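Local coordinates for saframycin Mx1 synthetase B (Legionella pneumophila subsp. pneumophila, PDB 3KXW), which belongs to the ANL superfamily of AMP-binding enzymes, is named a fatty acid AMP ligase, and holds 5'-O-[(S)-(dodecanoyloxy)(hydroxy)phosphoryl]adenosine in its pocket, at residues F355-A363 / P393-E401; R319-Y327 / G338-K346. All blocks are in the same frame, centred on the assembly; numbering follows the deposited sequence.

Contact 1: residues F355-A363 / P393-E401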
loop_
_atom_site.group_PDB
_atom_site.type_symbol
_atom_site.label_atom_id
_atom_site.label_comp_id
_atom_site.label_asym_id
_atom_site.label_seq_id
_atom_site.Cartn_x
_atom_site.Cartn_y
_atom_site.Cartn_z
ATOM N N PHE A 355 1.867 23.486 -22.745
ATOM C CA PHE A 355 0.880 24.504 -23.100
ATOM C C PHE A 355 -0.326 24.462 -22.166
ATOM O O PHE A 355 -0.162 24.249 -20.961
ATOM C CB PHE A 355 0.470 24.364 -24.576
ATOM C CG PHE A 355 1.638 24.405 -25.531
ATOM C CD1 PHE A 355 2.180 25.622 -25.941
ATOM C CD2 PHE A 355 2.198 23.228 -26.011
ATOM C CE1 PHE A 355 3.252 25.662 -26.809
ATOM C CE2 PHE A 355 3.269 23.254 -26.876
ATOM C CZ PHE A 355 3.803 24.481 -27.287
ATOM N N GLN A 356 -1.526 24.647 -22.716
ATOM C CA GLN A 356 -2.740 24.809 -21.899
ATOM C C GLN A 356 -3.967 24.067 -22.438
ATOM O O GLN A 356 -5.063 24.169 -21.884
ATOM C CB GLN A 356 -3.073 26.306 -21.760
ATOM C CG GLN A 356 -2.159 27.044 -20.803
ATOM C CD GLN A 356 -2.533 26.777 -19.362
ATOM O OE1 GLN A 356 -3.715 26.819 -19.005
ATOM N NE2 GLN A 356 -1.538 26.494 -18.522
ATOM N N ASP A 357 -3.789 23.324 -23.521
ATOM C CA ASP A 357 -4.915 22.674 -24.178
ATOM C C ASP A 357 -5.350 21.372 -23.504
ATOM O O ASP A 357 -6.307 20.742 -23.939
ATOM C CB ASP A 357 -4.581 22.418 -25.647
ATOM C CG ASP A 357 -3.127 21.988 -25.858
ATOM O OD1 ASP A 357 -2.464 21.582 -24.872
ATOM O OD2 ASP A 357 -2.651 22.047 -27.022
ATOM N N HIS A 358 -4.643 20.975 -22.450
ATOM C CA HIS A 358 -4.875 19.682 -21.807
ATOM C C HIS A 358 -4.454 18.507 -22.677
ATOM O O HIS A 358 -4.622 17.358 -22.282
ATOM C CB HIS A 358 -6.344 19.504 -21.384
ATOM C CG HIS A 358 -6.693 20.215 -20.115
ATOM N ND1 HIS A 358 -7.964 20.680 -19.847
ATOM C CD2 HIS A 358 -5.931 20.565 -19.052
ATOM C CE1 HIS A 358 -7.972 21.278 -18.670
ATOM N NE2 HIS A 358 -6.752 21.221 -18.164
ATOM N N ARG A 359 -3.912 18.786 -23.856
ATOM C CA ARG A 359 -3.430 17.720 -24.732
ATOM C C ARG A 359 -1.975 17.388 -24.414
ATOM O O ARG A 359 -1.242 18.217 -23.881
ATOM C CB ARG A 359 -3.587 18.128 -26.202
ATOM C CG ARG A 359 -5.040 18.454 -26.549
ATOM C CD ARG A 359 -5.291 18.422 -28.023
ATOM N NE ARG A 359 -6.686 18.719 -28.328
ATOM C CZ ARG A 359 -7.615 17.804 -28.595
ATOM N NH1 ARG A 359 -7.311 16.514 -28.601
ATOM N NH2 ARG A 359 -8.857 18.183 -28.872
ATOM N N VAL A 360 -1.574 16.160 -24.718
ATOM C CA VAL A 360 -0.211 15.725 -24.471
ATOM C C VAL A 360 0.683 16.165 -25.637
ATOM O O VAL A 360 0.354 15.962 -26.805
ATOM C CB VAL A 360 -0.113 14.194 -24.278
ATOM C CG1 VAL A 360 1.348 13.775 -23.997
ATOM C CG2 VAL A 360 -1.061 13.718 -23.157
ATOM N N HIS A 361 1.810 16.764 -25.290
ATOM C CA HIS A 361 2.783 17.242 -26.258
ATOM C C HIS A 361 4.050 16.427 -26.124
ATOM O O HIS A 361 4.667 16.388 -25.061
ATOM C CB HIS A 361 2.998 18.743 -26.057
ATOM C CG HIS A 361 1.715 19.508 -26.113
ATOM N ND1 HIS A 361 1.128 19.877 -27.304
ATOM C CD2 HIS A 361 0.854 19.880 -25.137
ATOM C CE1 HIS A 361 -0.020 20.484 -27.056
ATOM N NE2 HIS A 361 -0.215 20.491 -25.750
ATOM N N PHE A 362 4.410 15.745 -27.202
ATOM C CA PHE A 362 5.462 14.749 -27.172
ATOM C C PHE A 362 6.780 15.344 -27.671
ATOM O O PHE A 362 6.785 16.382 -28.319
ATOM C CB PHE A 362 5.067 13.568 -28.060
ATOM C CG PHE A 362 3.852 12.827 -27.589
ATOM C CD1 PHE A 362 3.948 11.893 -26.572
ATOM C CD2 PHE A 362 2.615 13.046 -28.184
ATOM C CE1 PHE A 362 2.824 11.192 -26.145
ATOM C CE2 PHE A 362 1.493 12.352 -27.764
ATOM C CZ PHE A 362 1.600 11.417 -26.751
ATOM N N ALA A 363 7.892 14.682 -27.370
ATOM C CA ALA A 363 9.205 15.181 -27.779
ATOM C C ALA A 363 10.154 14.040 -28.127
ATOM O O ALA A 363 9.923 12.894 -27.736
ATOM C CB ALA A 363 9.803 16.078 -26.687
ATOM N N PRO A 393 -16.028 13.317 -22.453
ATOM C CA PRO A 393 -14.905 12.399 -22.687
ATOM C C PRO A 393 -13.731 13.074 -23.372
ATOM O O PRO A 393 -13.903 13.946 -24.237
ATOM C CB PRO A 393 -15.500 11.328 -23.598
ATOM C CG PRO A 393 -16.965 11.346 -23.284
ATOM C CD PRO A 393 -17.289 12.793 -22.994
ATOM N N CYS A 394 -12.527 12.682 -22.976
ATOM C CA CYS A 394 -11.324 13.230 -23.588
ATOM C C CYS A 394 -10.936 12.383 -24.787
ATOM O O CYS A 394 -11.207 11.202 -24.806
ATOM C CB CYS A 394 -10.170 13.197 -22.589
ATOM S SG CYS A 394 -10.371 14.321 -21.232
ATOM N N ASP A 395 -10.294 13.000 -25.777
ATOM C CA ASP A 395 -9.651 12.263 -26.854
ATOM C C ASP A 395 -8.464 11.444 -26.315
ATOM O O ASP A 395 -7.958 11.711 -25.222
ATOM C CB ASP A 395 -9.098 13.247 -27.901
ATOM C CG ASP A 395 -10.183 13.927 -28.728
ATOM O OD1 ASP A 395 -11.345 13.464 -28.757
ATOM O OD2 ASP A 395 -9.852 14.934 -29.386
ATOM N N PHE A 396 -8.007 10.463 -27.085
ATOM C CA PHE A 396 -6.721 9.833 -26.781
ATOM C C PHE A 396 -5.632 10.914 -26.809
ATOM O O PHE A 396 -5.748 11.906 -27.539
ATOM C CB PHE A 396 -6.383 8.710 -27.771
ATOM C CG PHE A 396 -7.380 7.577 -27.790
ATOM C CD1 PHE A 396 -8.028 7.166 -26.629
ATOM C CD2 PHE A 396 -7.625 6.888 -28.964
ATOM C CE1 PHE A 396 -8.921 6.117 -26.649
ATOM C CE2 PHE A 396 -8.521 5.829 -28.995
ATOM C CZ PHE A 396 -9.174 5.444 -27.837
ATOM N N ASP A 397 -4.586 10.736 -26.008
ATOM C CA ASP A 397 -3.537 11.743 -25.854
ATOM C C ASP A 397 -4.089 13.053 -25.327
ATOM O O ASP A 397 -3.515 14.120 -25.543
ATOM C CB ASP A 397 -2.780 11.968 -27.174
ATOM C CG ASP A 397 -2.070 10.733 -27.640
ATOM O OD1 ASP A 397 -1.792 9.855 -26.799
ATOM O OD2 ASP A 397 -1.775 10.622 -28.833
ATOM N N GLN A 398 -5.213 12.970 -24.621
ATOM C CA GLN A 398 -5.751 14.145 -23.933
ATOM C C GLN A 398 -5.971 13.831 -22.459
ATOM O O GLN A 398 -6.579 12.816 -22.114
ATOM C CB GLN A 398 -7.060 14.610 -24.563
ATOM C CG GLN A 398 -7.627 15.879 -23.907
ATOM C CD GLN A 398 -8.776 16.460 -24.700
ATOM O OE1 GLN A 398 -9.633 15.735 -25.186
ATOM N NE2 GLN A 398 -8.785 17.780 -24.848
ATOM N N VAL A 399 -5.466 14.705 -21.601
ATOM C CA VAL A 399 -5.452 14.457 -20.171
ATOM C C VAL A 399 -6.784 14.807 -19.518
ATOM O O VAL A 399 -7.294 15.912 -19.664
ATOM C CB VAL A 399 -4.311 15.237 -19.459
ATOM C CG1 VAL A 399 -4.372 15.007 -17.958
ATOM C CG2 VAL A 399 -2.950 14.818 -20.012
ATOM N N GLY A 400 -7.337 13.848 -18.775
ATOM C CA GLY A 400 -8.558 14.079 -18.033
ATOM C C GLY A 400 -8.549 13.199 -16.801
ATOM O O GLY A 400 -7.527 12.584 -16.480
ATOM N N GLU A 401 -9.676 13.147 -16.106
ATOM C CA GLU A 401 -9.775 12.309 -14.930
ATOM C C GLU A 401 -9.968 10.849 -15.311
ATOM O O GLU A 401 -10.670 10.523 -16.262
ATOM C CB GLU A 401 -10.882 12.771 -13.983
ATOM C CG GLU A 401 -10.891 11.987 -12.669
ATOM C CD GLU A 401 -11.997 12.430 -11.711
ATOM O OE1 GLU A 401 -12.991 13.043 -12.161
ATOM O OE2 GLU A 401 -11.892 12.160 -10.503
HETATM O O HOH W 1 -11.518 16.993 -30.023
#
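A single beta bridge between Arg359 and Gln398 pairs two loops at the protein surface. The backbones run in opposite directions, with Arg359 CA 4.3 Å from Gln398 CA. Two backbone bonds flank the bridge. Val399 N donates to His358 O at 2.9 Å, and Val360 N donates to Asp397 O at the same length. The guanidinium of Arg359 stacks on the amide of Gln398, their planes 21° apart, with Gln398 NE2 above the centre of one face and 3.9 Å from Arg359 CZ. The other end of that amide is held by the backbone, since Asp395 N donates to Gln398 OE1 on a lone pair. This bond spans the type II beta turn from Asp395 to Gln398, which leads into strand 400-405 of the antiparallel sheet in the AMP-binding part of the chain. From the same turn, Asp395 forms a salt bridge with Arg359. Arg359 NH1 lies 3.1 Å from Asp395 OD2. This oxygen sits in the guanidinium plane and is met on its anti side, slightly out of the carboxylate plane. Arg359 NH2 makes only a weak bond to it, but water 1 links the two. On the inner side, Val360 CG2 packs on Val399 CG2 at 3.8 Å, and both valines rest on Phe445 of strand 442-447. With Val360 CG1 anti to the backbone N (chi1 -179°), CG2 is the branch turned to Val399 and to Asp397 O. The carboxylate of Asp397 stands at the edge of the Phe362 ring, near its plane, with OD1 3.7 Å from Phe362 CZ and the planes 75° apart. Asp397 OD1 is also hydrogen-bonded to His447 ND1. His361 NE2 donates to Asp357 OD1 at 2.6 Å, on its syn lone pair.

Contact 2: residues R319-Y327 / G338-K346. With 1ZZ (5'-O-[(S)-(dodecanoyloxy)(hydroxy)phosphoryl]adenosine), chain B.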
loop_
_atom_site.group_PDB
_atom_site.type_symbol
_atom_site.label_atom_id
_atom_site.label_comp_id
_atom_site.label_asym_id
_atom_site.label_seq_id
_atom_site.Cartn_x
_atom_site.Cartn_y
_atom_site.Cartn_z
ATOM N N ARG A 319 15.940 -9.557 -14.514
ATOM C CA ARG A 319 15.743 -9.079 -15.879
ATOM C C ARG A 319 14.771 -7.907 -15.905
ATOM O O ARG A 319 13.759 -7.923 -15.222
ATOM C CB ARG A 319 15.213 -10.210 -16.784
ATOM C CG ARG A 319 16.290 -11.219 -17.184
ATOM C CD ARG A 319 15.761 -12.314 -18.139
ATOM N NE ARG A 319 15.277 -11.737 -19.384
ATOM C CZ ARG A 319 13.995 -11.520 -19.663
ATOM N NH1 ARG A 319 13.049 -11.874 -18.805
ATOM N NH2 ARG A 319 13.657 -10.966 -20.820
ATOM N N LYS A 320 15.067 -6.893 -16.701
ATOM C CA LYS A 320 14.232 -5.689 -16.672
ATOM C C LYS A 320 12.817 -5.963 -17.154
ATOM O O LYS A 320 11.887 -5.243 -16.771
ATOM C CB LYS A 320 14.871 -4.556 -17.491
ATOM C CG LYS A 320 14.218 -3.177 -17.267
ATOM C CD LYS A 320 14.975 -2.049 -17.997
ATOM C CE LYS A 320 14.350 -0.660 -17.707
ATOM N NZ LYS A 320 15.008 0.456 -18.491
ATOM N N GLU A 321 12.664 -6.992 -17.992
ATOM C CA GLU A 321 11.372 -7.386 -18.532
ATOM C C GLU A 321 10.431 -7.861 -17.421
ATOM O O GLU A 321 9.228 -7.962 -17.620
ATOM C CB GLU A 321 11.540 -8.532 -19.554
ATOM C CG GLU A 321 12.249 -8.151 -20.847
ATOM C CD GLU A 321 13.753 -7.952 -20.673
ATOM O OE1 GLU A 321 14.313 -8.446 -19.678
ATOM O OE2 GLU A 321 14.371 -7.292 -21.541
ATOM N N ALA A 322 10.985 -8.194 -16.266
ATOM C CA ALA A 322 10.155 -8.622 -15.144
ATOM C C ALA A 322 9.289 -7.462 -14.618
ATOM O O ALA A 322 8.196 -7.674 -14.061
ATOM C CB ALA A 322 11.027 -9.174 -14.025
ATOM N N PHE A 323 9.768 -6.231 -14.786
ATOM C CA PHE A 323 9.090 -5.086 -14.176
ATOM C C PHE A 323 7.708 -4.943 -14.747
ATOM O O PHE A 323 7.538 -4.998 -15.969
ATOM C CB PHE A 323 9.859 -3.785 -14.403
ATOM C CG PHE A 323 10.837 -3.463 -13.317
ATOM C CD1 PHE A 323 10.411 -3.312 -12.001
ATOM C CD2 PHE A 323 12.177 -3.264 -13.600
ATOM C CE1 PHE A 323 11.312 -2.976 -11.005
ATOM C CE2 PHE A 323 13.074 -2.955 -12.609
ATOM C CZ PHE A 323 12.634 -2.790 -11.303
ATOM N N TYR A 324 6.725 -4.747 -13.861
ATOM C CA TYR A 324 5.322 -4.753 -14.256
ATOM C C TYR A 324 4.612 -3.584 -13.593
ATOM O O TYR A 324 4.050 -3.742 -12.507
ATOM C CB TYR A 324 4.657 -6.065 -13.823
ATOM C CG TYR A 324 3.253 -6.264 -14.349
ATOM C CD1 TYR A 324 3.032 -6.848 -15.582
ATOM C CD2 TYR A 324 2.148 -5.868 -13.603
ATOM C CE1 TYR A 324 1.746 -7.053 -16.069
ATOM C CE2 TYR A 324 0.842 -6.064 -14.085
ATOM C CZ TYR A 324 0.656 -6.649 -15.327
ATOM O OH TYR A 324 -0.622 -6.827 -15.805
ATOM N N PRO A 325 4.648 -2.407 -14.246
ATOM C CA PRO A 325 3.902 -1.241 -13.767
ATOM C C PRO A 325 2.420 -1.567 -13.760
ATOM O O PRO A 325 1.944 -2.275 -14.642
ATOM C CB PRO A 325 4.212 -0.163 -14.814
ATOM C CG PRO A 325 5.506 -0.596 -15.427
ATOM C CD PRO A 325 5.464 -2.100 -15.430
ATOM N N CYS A 326 1.695 -1.077 -12.764
ATOM C CA CYS A 326 0.248 -1.300 -12.724
ATOM C C CYS A 326 -0.389 -0.168 -11.949
ATOM O O CYS A 326 0.282 0.506 -11.160
ATOM C CB CYS A 326 -0.096 -2.662 -12.072
ATOM S SG CYS A 326 0.795 -3.069 -10.560
ATOM N N TYR A 327 -1.687 0.021 -12.149
ATOM C CA TYR A 327 -2.400 1.126 -11.509
ATOM C C TYR A 327 -3.674 0.590 -10.860
ATOM O O TYR A 327 -4.273 -0.352 -11.351
ATOM C CB TYR A 327 -2.760 2.184 -12.557
ATOM C CG TYR A 327 -3.853 3.153 -12.115
ATOM C CD1 TYR A 327 -3.558 4.247 -11.316
ATOM C CD2 TYR A 327 -5.175 2.964 -12.501
ATOM C CE1 TYR A 327 -4.552 5.145 -10.913
ATOM C CE2 TYR A 327 -6.162 3.857 -12.094
ATOM C CZ TYR A 327 -5.845 4.938 -11.322
ATOM O OH TYR A 327 -6.849 5.804 -10.935
ATOM N N GLY A 338 -2.835 -2.924 -16.102
ATOM C CA GLY A 338 -1.562 -3.605 -16.081
ATOM C C GLY A 338 -1.270 -4.190 -17.447
ATOM O O GLY A 338 -2.190 -4.435 -18.229
ATOM N N GLY A 339 0.000 -4.412 -17.747
ATOM C CA GLY A 339 0.348 -4.906 -19.068
ATOM C C GLY A 339 0.359 -6.416 -19.168
ATOM O O GLY A 339 -0.347 -7.111 -18.436
ATOM N N THR A 340 1.195 -6.924 -20.073
ATOM C CA THR A 340 1.406 -8.355 -20.236
ATOM C C THR A 340 2.717 -8.766 -19.548
ATOM O O THR A 340 3.786 -8.254 -19.882
ATOM C CB THR A 340 1.483 -8.717 -21.729
ATOM O OG1 THR A 340 0.269 -8.309 -22.384
ATOM C CG2 THR A 340 1.691 -10.210 -21.907
ATOM N N PRO A 341 2.638 -9.685 -18.576
ATOM C CA PRO A 341 3.832 -10.114 -17.828
ATOM C C PRO A 341 4.951 -10.632 -18.756
ATOM O O PRO A 341 4.662 -11.325 -19.722
ATOM C CB PRO A 341 3.304 -11.234 -16.925
ATOM C CG PRO A 341 1.828 -10.891 -16.744
ATOM C CD PRO A 341 1.393 -10.258 -18.040
ATOM N N GLY A 342 6.200 -10.295 -18.457
ATOM C CA GLY A 342 7.324 -10.684 -19.307
ATOM C C GLY A 342 7.605 -9.771 -20.503
ATOM O O GLY A 342 8.692 -9.807 -21.098
ATOM N N SER A 343 6.634 -8.951 -20.876
ATOM C CA SER A 343 6.854 -7.977 -21.937
ATOM C C SER A 343 7.541 -6.718 -21.388
ATOM O O SER A 343 7.437 -6.430 -20.194
ATOM C CB SER A 343 5.515 -7.634 -22.595
ATOM O OG SER A 343 5.631 -6.482 -23.403
ATOM N N SER A 344 8.248 -5.975 -22.235
ATOM C CA SER A 344 8.872 -4.717 -21.805
ATOM C C SER A 344 7.808 -3.652 -21.661
ATOM O O SER A 344 7.075 -3.398 -22.611
ATOM C CB SER A 344 9.878 -4.212 -22.846
ATOM O OG SER A 344 10.973 -5.087 -22.996
ATOM N N TYR A 345 7.738 -2.993 -20.506
ATOM C CA TYR A 345 6.770 -1.915 -20.348
ATOM C C TYR A 345 7.091 -0.741 -21.284
ATOM O O TYR A 345 8.252 -0.508 -21.638
ATOM C CB TYR A 345 6.691 -1.446 -18.886
ATOM C CG TYR A 345 7.983 -0.851 -18.364
ATOM C CD1 TYR A 345 8.317 0.463 -18.630
ATOM C CD2 TYR A 345 8.858 -1.610 -17.591
ATOM C CE1 TYR A 345 9.513 1.008 -18.154
ATOM C CE2 TYR A 345 10.036 -1.072 -17.103
ATOM C CZ TYR A 345 10.362 0.224 -17.392
ATOM O OH TYR A 345 11.543 0.751 -16.920
ATOM N N LYS A 346 6.061 -0.005 -21.678
ATOM C CA LYS A 346 6.241 1.126 -22.578
ATOM C C LYS A 346 6.466 2.444 -21.854
ATOM O O LYS A 346 6.034 2.620 -20.715
ATOM C CB LYS A 346 5.036 1.235 -23.519
ATOM C CG LYS A 346 4.812 -0.048 -24.350
ATOM C CD LYS A 346 3.637 0.124 -25.290
ATOM C CE LYS A 346 3.385 -1.125 -26.125
ATOM N NZ LYS A 346 2.883 -2.255 -25.272
HETATM P P 1ZZ B . -4.761 3.223 -2.577
HETATM C C1 1ZZ B . -0.160 -10.027 -6.734
HETATM N N1 1ZZ B . -1.479 5.285 -7.703
HETATM O O1 1ZZ B . -2.283 2.054 -4.340
HETATM C C2 1ZZ B . 0.040 -8.508 -6.664
HETATM N N2 1ZZ B . -1.024 3.361 -8.748
HETATM O O2 1ZZ B . -4.342 1.762 -3.253
HETATM C C3 1ZZ B . -0.982 -7.751 -7.522
HETATM N N3 1ZZ B . -0.162 6.880 -9.315
HETATM O O3 1ZZ B . -6.205 3.303 -2.490
HETATM C C4 1ZZ B . -1.056 -6.274 -7.108
HETATM N N4 1ZZ B . 0.927 5.647 -11.077
HETATM O O4 1ZZ B . -4.093 3.300 -1.109
HETATM C C5 1ZZ B . -1.700 -5.383 -8.182
HETATM N N5 1ZZ B . 0.749 3.341 -11.404
HETATM O O5 1ZZ B . -4.148 4.497 -3.461
HETATM C C6 1ZZ B . -1.605 -3.923 -7.717
HETATM O O6 1ZZ B . -2.451 5.619 -5.445
HETATM C C7 1ZZ B . -2.014 -2.733 -8.620
HETATM O O7 1ZZ B . -3.290 7.958 -6.960
HETATM C C8 1ZZ B . -1.757 -1.292 -8.137
HETATM O O8 1ZZ B . -5.440 6.757 -6.695
HETATM C C9 1ZZ B . -2.900 -0.864 -7.203
HETATM C C10 1ZZ B . -2.491 0.171 -6.128
HETATM C C11 1ZZ B . -3.655 0.291 -5.103
HETATM C C12 1ZZ B . -3.621 1.701 -4.483
HETATM C C13 1ZZ B . -4.399 4.610 -4.845
HETATM C C14 1ZZ B . -3.747 5.737 -5.355
HETATM C C15 1ZZ B . -4.253 6.148 -6.786
HETATM C C16 1ZZ B . -3.282 6.893 -7.285
HETATM C C17 1ZZ B . -2.124 6.152 -6.823
HETATM C C18 1ZZ B . -1.651 3.842 -7.741
HETATM C C19 1ZZ B . -0.347 4.509 -9.423
HETATM C C20 1ZZ B . -0.663 5.623 -8.832
HETATM C C21 1ZZ B . 0.632 6.903 -10.358
HETATM C C22 1ZZ B . 0.498 4.562 -10.680
HETATM O O HOH W 2 10.356 -12.121 -21.019
HETATM O O HOH W 3 6.457 -8.642 -15.878
HETATM O O HOH W 4 12.819 -4.739 -21.021
HETATM O O HOH W 5 8.936 -4.705 -18.442
HETATM O O HOH W 6 6.157 -6.982 -17.682
HETATM O O HOH W 7 2.404 -3.372 -16.953
#
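Tyr345 packs across Pro325 and Phe323, and this is the tight part of the contact. Its CB lies 3.7 Å from Pro325 CD, and its CE2 lies 3.8 Å from Phe323 CB. Pro325 and Tyr345 cross at about a right angle. The tyrosine ring turns to this side because CG sits between the backbone N and the carbonyl carbon (chi1 63°). At the far end of the ring, Lys320 CE comes within 3.2 Å of Tyr345 OH. Glu303 ties both polar ends together, with a salt bridge to Lys320 NZ and a hydrogen bond with Tyr345 OH. A second close point is Tyr324. Its OH donates to Gly339 O at 2.7 Å, from above the carbonyl plane. Pro341 CD meets the same ring at CE1, 3.8 Å away, while water 7 lies over the centre of one face. That water also joins Pro325 O to Gly339 N, where no direct backbone bond forms.

The Glu321 side is looser and wetter. Glu321 CB touches Gly342 O at 3.5 Å, but most polar links run through water. Water 4 lies between Glu321 OE2 and Ser344 OG, weakly bound at the carboxylate. Waters 5 and 6 lie between Phe323 O and Ser343 O. Water 5 also accepts from Tyr345 N.

At the other end, strand 323-328 reaches the ligand pocket. Cys326 O accepts a hydrogen bond from 1ZZ N5 at 2.9 Å, while Cys326 SG touches the ligand chain at C7. The strand is the central one of a mixed five-stranded sheet in the AMP-binding part, between parallel strand 293-296 and antiparallel strand 335-338. Helix 303-313 packs on Phe323 and Tyr345 through Met306, and Tyr327 reaches strand 450-456.

Overall arrangement
Contact 2 closes before contact 1 opens along the chain, and strand 347-350 runs between segments 338-346 and 355-363. The two contacts do not touch. Their centres are 24 Å apart, and their nearest atoms about 7 Å. Contact 2 borders the ligand directly through Cys326 and Tyr327. Contact 1 stands back from it, with the side chain of Val399 about 12 Å from 1ZZ. Strand 442-447 connects the two regions. Its Asp442 bonds both 1ZZ and Tyr327 OH, while Leu443 and Phe445 pack against contact 1. All four segments belong to the AMP-binding enzyme region of the chain.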